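Local coordinates for prophage pi2 protein 01, integrase (Lactococcus lactis, PDB 3LYS) that probably binds DNA through this N-terminal, core-binding part of a phage integrase that serves DNA integration and recombination, at residues S54-A59 and G74-V79. The protein carries 1 engineered substitution. Sequence-based numbering, arbitrary orientation.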
ATOM      1  N   SER A  54      -9.475   1.561  -9.590  1.00 37.14           N
ATOM      2  CA  SER A  54     -10.687   2.068  -8.943  1.00 37.61           C
ATOM      3  C   SER A  54     -10.750   1.596  -7.497  1.00 35.44           C
ATOM      4  O   SER A  54     -10.940   2.404  -6.587  1.00 34.68           O
ATOM      5  CB  SER A  54     -11.936   1.595  -9.701  1.00 39.75           C
ATOM      6  OG  SER A  54     -11.983   2.159 -11.007  1.00 45.02           O
ATOM      7  N   SER A  55     -10.600   0.288  -7.292  1.00 36.67           N
ATOM      8  CA  SER A  55     -10.607  -0.291  -5.946  1.00 31.24           C
ATOM      9  C   SER A  55      -9.706   0.538  -5.065  1.00 27.32           C
ATOM     10  O   SER A  55     -10.142   1.109  -4.069  1.00 27.92           O
ATOM     11  CB  SER A  55     -10.047  -1.716  -5.947  1.00 28.16           C
ATOM     12  OG  SER A  55     -11.011  -2.665  -6.340  1.00 38.80           O
ATOM     13  N   TYR A  56      -8.439   0.583  -5.457  1.00 24.58           N
ATOM     14  CA  TYR A  56      -7.421   1.299  -4.720  1.00 27.41           C
ATOM     15  C   TYR A  56      -7.803   2.743  -4.465  1.00 28.41           C
ATOM     16  O   TYR A  56      -7.702   3.228  -3.338  1.00 25.74           O
ATOM     17  CB  TYR A  56      -6.079   1.206  -5.458  1.00 23.31           C
ATOM     18  CG  TYR A  56      -4.934   1.860  -4.725  1.00 26.70           C
ATOM     19  CD1 TYR A  56      -4.378   3.056  -5.189  1.00 29.54           C
ATOM     20  CD2 TYR A  56      -4.438   1.324  -3.540  1.00 23.72           C
ATOM     21  CE1 TYR A  56      -3.363   3.709  -4.488  1.00 27.22           C
ATOM     22  CE2 TYR A  56      -3.426   1.971  -2.828  1.00 27.69           C
ATOM     23  CZ  TYR A  56      -2.896   3.164  -3.308  1.00 28.14           C
ATOM     24  OH  TYR A  56      -1.939   3.827  -2.576  1.00 30.14           O
ATOM     25  N   GLN A  57      -8.251   3.433  -5.505  1.00 31.82           N
ATOM     26  CA  GLN A  57      -8.651   4.837  -5.362  1.00 31.65           C
ATOM     27  C   GLN A  57      -9.778   4.952  -4.333  1.00 30.57           C
ATOM     28  O   GLN A  57      -9.809   5.869  -3.511  1.00 30.70           O
ATOM     29  CB  GLN A  57      -9.108   5.379  -6.723  1.00 29.45           C
ATOM     30  CG  GLN A  57      -9.357   6.885  -6.757  1.00 25.12           C
ATOM     31  CD  GLN A  57      -8.230   7.680  -6.115  1.00 21.70           C
ATOM     32  OE1 GLN A  57      -8.364   8.162  -4.993  1.00 20.66           O
ATOM     33  NE2 GLN A  57      -7.113   7.810  -6.820  1.00 18.96           N
ATOM     34  N   ARG A  58     -10.700   3.999  -4.387  1.00 29.27           N
ATOM     35  CA  ARG A  58     -11.824   3.971  -3.469  1.00 28.76           C
ATOM     36  C   ARG A  58     -11.335   3.715  -2.031  1.00 27.41           C
ATOM     37  O   ARG A  58     -11.760   4.399  -1.110  1.00 26.95           O
ATOM     38  CB  ARG A  58     -12.801   2.891  -3.929  1.00 37.79           C
ATOM     39  CG  ARG A  58     -14.206   3.010  -3.378  1.00 45.25           C
ATOM     40  CD  ARG A  58     -15.169   2.169  -4.211  1.00 48.98           C
ATOM     41  NE  ARG A  58     -15.277   2.622  -5.595  1.00 48.44           N
ATOM     42  CZ  ARG A  58     -14.995   1.928  -6.695  1.00 47.84           C
ATOM     43  NH1 ARG A  58     -15.166   2.524  -7.861  1.00 48.83           N
ATOM     44  NH2 ARG A  58     -14.543   0.678  -6.653  1.00 46.41           N
ATOM     45  N   ALA A  59     -10.451   2.727  -1.849  1.00 25.57           N
ATOM     46  CA  ALA A  59      -9.892   2.419  -0.536  1.00 20.23           C
ATOM     47  C   ALA A  59      -9.194   3.687  -0.052  1.00 23.47           C
ATOM     48  O   ALA A  59      -9.322   4.088   1.102  1.00 26.14           O
ATOM     49  CB  ALA A  59      -8.888   1.274  -0.624  1.00  3.82           C
ATOM     50  N   GLY A  74       1.327   9.352   2.892  1.00 32.18           N
ATOM     51  CA  GLY A  74       2.318   8.412   3.378  1.00 30.43           C
ATOM     52  C   GLY A  74       1.870   6.982   3.155  1.00 31.27           C
ATOM     53  O   GLY A  74       2.668   6.124   2.781  1.00 33.89           O
ATOM     54  N   PHE A  75       0.588   6.719   3.387  1.00 26.02           N
ATOM     55  CA  PHE A  75       0.044   5.383   3.186  1.00 23.00           C
ATOM     56  C   PHE A  75       0.243   4.969   1.730  1.00 24.44           C
ATOM     57  O   PHE A  75       0.889   3.963   1.433  1.00 16.13           O
ATOM     58  CB  PHE A  75      -1.440   5.378   3.499  1.00 20.59           C
ATOM     59  CG  PHE A  75      -2.118   4.100   3.149  1.00 19.61           C
ATOM     60  CD1 PHE A  75      -1.781   2.930   3.787  1.00 24.67           C
ATOM     61  CD2 PHE A  75      -3.109   4.064   2.184  1.00 20.44           C
ATOM     62  CE1 PHE A  75      -2.426   1.740   3.468  1.00 29.61           C
ATOM     63  CE2 PHE A  75      -3.753   2.873   1.867  1.00 21.92           C
ATOM     64  CZ  PHE A  75      -3.415   1.719   2.505  1.00 19.65           C
ATOM     65  N   HIS A  76      -0.325   5.768   0.833  1.00 25.39           N
ATOM     66  CA  HIS A  76      -0.243   5.521  -0.599  1.00 27.13           C
ATOM     67  C   HIS A  76       1.199   5.272  -1.037  1.00 27.19           C
ATOM     68  O   HIS A  76       1.555   4.172  -1.475  1.00 27.61           O
ATOM     69  CB  HIS A  76      -0.832   6.707  -1.368  1.00 23.14           C
ATOM     70  CG  HIS A  76      -0.560   6.667  -2.838  1.00 25.68           C
ATOM     71  ND1 HIS A  76      -1.007   5.646  -3.646  1.00 26.77           N
ATOM     72  CD2 HIS A  76       0.094   7.530  -3.654  1.00 27.17           C
ATOM     73  CE1 HIS A  76      -0.644   5.881  -4.895  1.00 30.04           C
ATOM     74  NE2 HIS A  76       0.024   7.019  -4.925  1.00 28.75           N
ATOM     75  N   THR A  77       2.033   6.292  -0.910  1.00 24.51           N
ATOM     76  CA  THR A  77       3.419   6.156  -1.299  1.00 25.46           C
ATOM     77  C   THR A  77       4.039   4.810  -0.875  1.00 25.26           C
ATOM     78  O   THR A  77       4.553   4.074  -1.716  1.00 22.77           O
ATOM     79  CB  THR A  77       4.240   7.342  -0.751  1.00 26.87           C
ATOM     80  OG1 THR A  77       5.630   7.001  -0.738  1.00 28.87           O
ATOM     81  CG2 THR A  77       3.782   7.700   0.628  1.00 30.59           C
ATOM     82  N   ARG A  78       3.963   4.472   0.412  1.00 25.25           N
ATOM     83  CA  ARG A  78       4.522   3.212   0.899  1.00 24.14           C
ATOM     84  C   ARG A  78       3.914   1.984   0.210  1.00 23.34           C
ATOM     85  O   ARG A  78       4.629   1.064  -0.173  1.00 22.50           O
ATOM     86  CB  ARG A  78       4.365   3.103   2.426  1.00 30.48           C
ATOM     87  CG  ARG A  78       5.397   3.937   3.211  1.00 33.25           C
ATOM     88  CD  ARG A  78       5.414   3.630   4.708  1.00 33.50           C
ATOM     89  NE  ARG A  78       4.424   4.386   5.470  1.00 40.21           N
ATOM     90  CZ  ARG A  78       4.422   5.712   5.599  1.00 41.77           C
ATOM     91  NH1 ARG A  78       3.478   6.319   6.315  1.00 39.11           N
ATOM     92  NH2 ARG A  78       5.361   6.435   5.006  1.00 42.21           N
ATOM     93  N   VAL A  79       2.603   1.962   0.041  1.00 25.71           N
ATOM     94  CA  VAL A  79       1.986   0.830  -0.622  1.00 26.05           C
ATOM     95  C   VAL A  79       2.482   0.758  -2.052  1.00 27.60           C
ATOM     96  O   VAL A  79       2.763  -0.310  -2.589  1.00 26.44           O
ATOM     97  CB  VAL A  79       0.470   0.970  -0.676  1.00 27.22           C
ATOM     98  CG1 VAL A  79      -0.122  -0.235  -1.385  1.00 27.58           C
ATOM     99  CG2 VAL A  79      -0.099   1.119   0.726  1.00 23.83           C
TER
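The Tyr56 and His76 rings approach each other by their borders without stacking, with centroids 5.3 Å apart and planes turned by 40°. His76 ND1 meets the border of the phenol almost level with that ring, and Tyr56 OH in turn lies close to the plane of the imidazole at its outer margin. The two form a hydrogen bond that could run in either direction; the modelled distance from Tyr56 OH to His76 ND1, 2.3 Å, is very short, and at 2.8 Å resolution its exact value means little. Val79 CG1 makes an apolar contact with Tyr56 CE2 at 4.2 Å. Phe75 has one face occupied by Val79 CG2 of its own helix, 3.6 Å above the ring plane and displaced from the ring centre.

The contact joins two consecutive helices, 53-64 and 69-88, in the all-helical core-binding domain of a phage integrase, whose family has a SAM-like N-terminal fold. Tyr56 and His76 are the nearest pair of the backbones, yet their CA atoms are 9.3 Å apart, a gap that suits the long, flat tyrosine. With CG anti to the backbone N (chi1 -177°), its ring reaches across so that the hydroxyl arrives at the other helix. Histidine suits the far side because its ring nitrogen gives this buried hydroxyl a polar partner, while branched, apolar Val79 packs near the phenol without competing for the bond. Thr97 from a loop touches both Tyr56 and His76, and Ala100 also packs on Tyr56. Beyond this pair, Phe75 and Val79 also touch helix 26-42, both at Thr35.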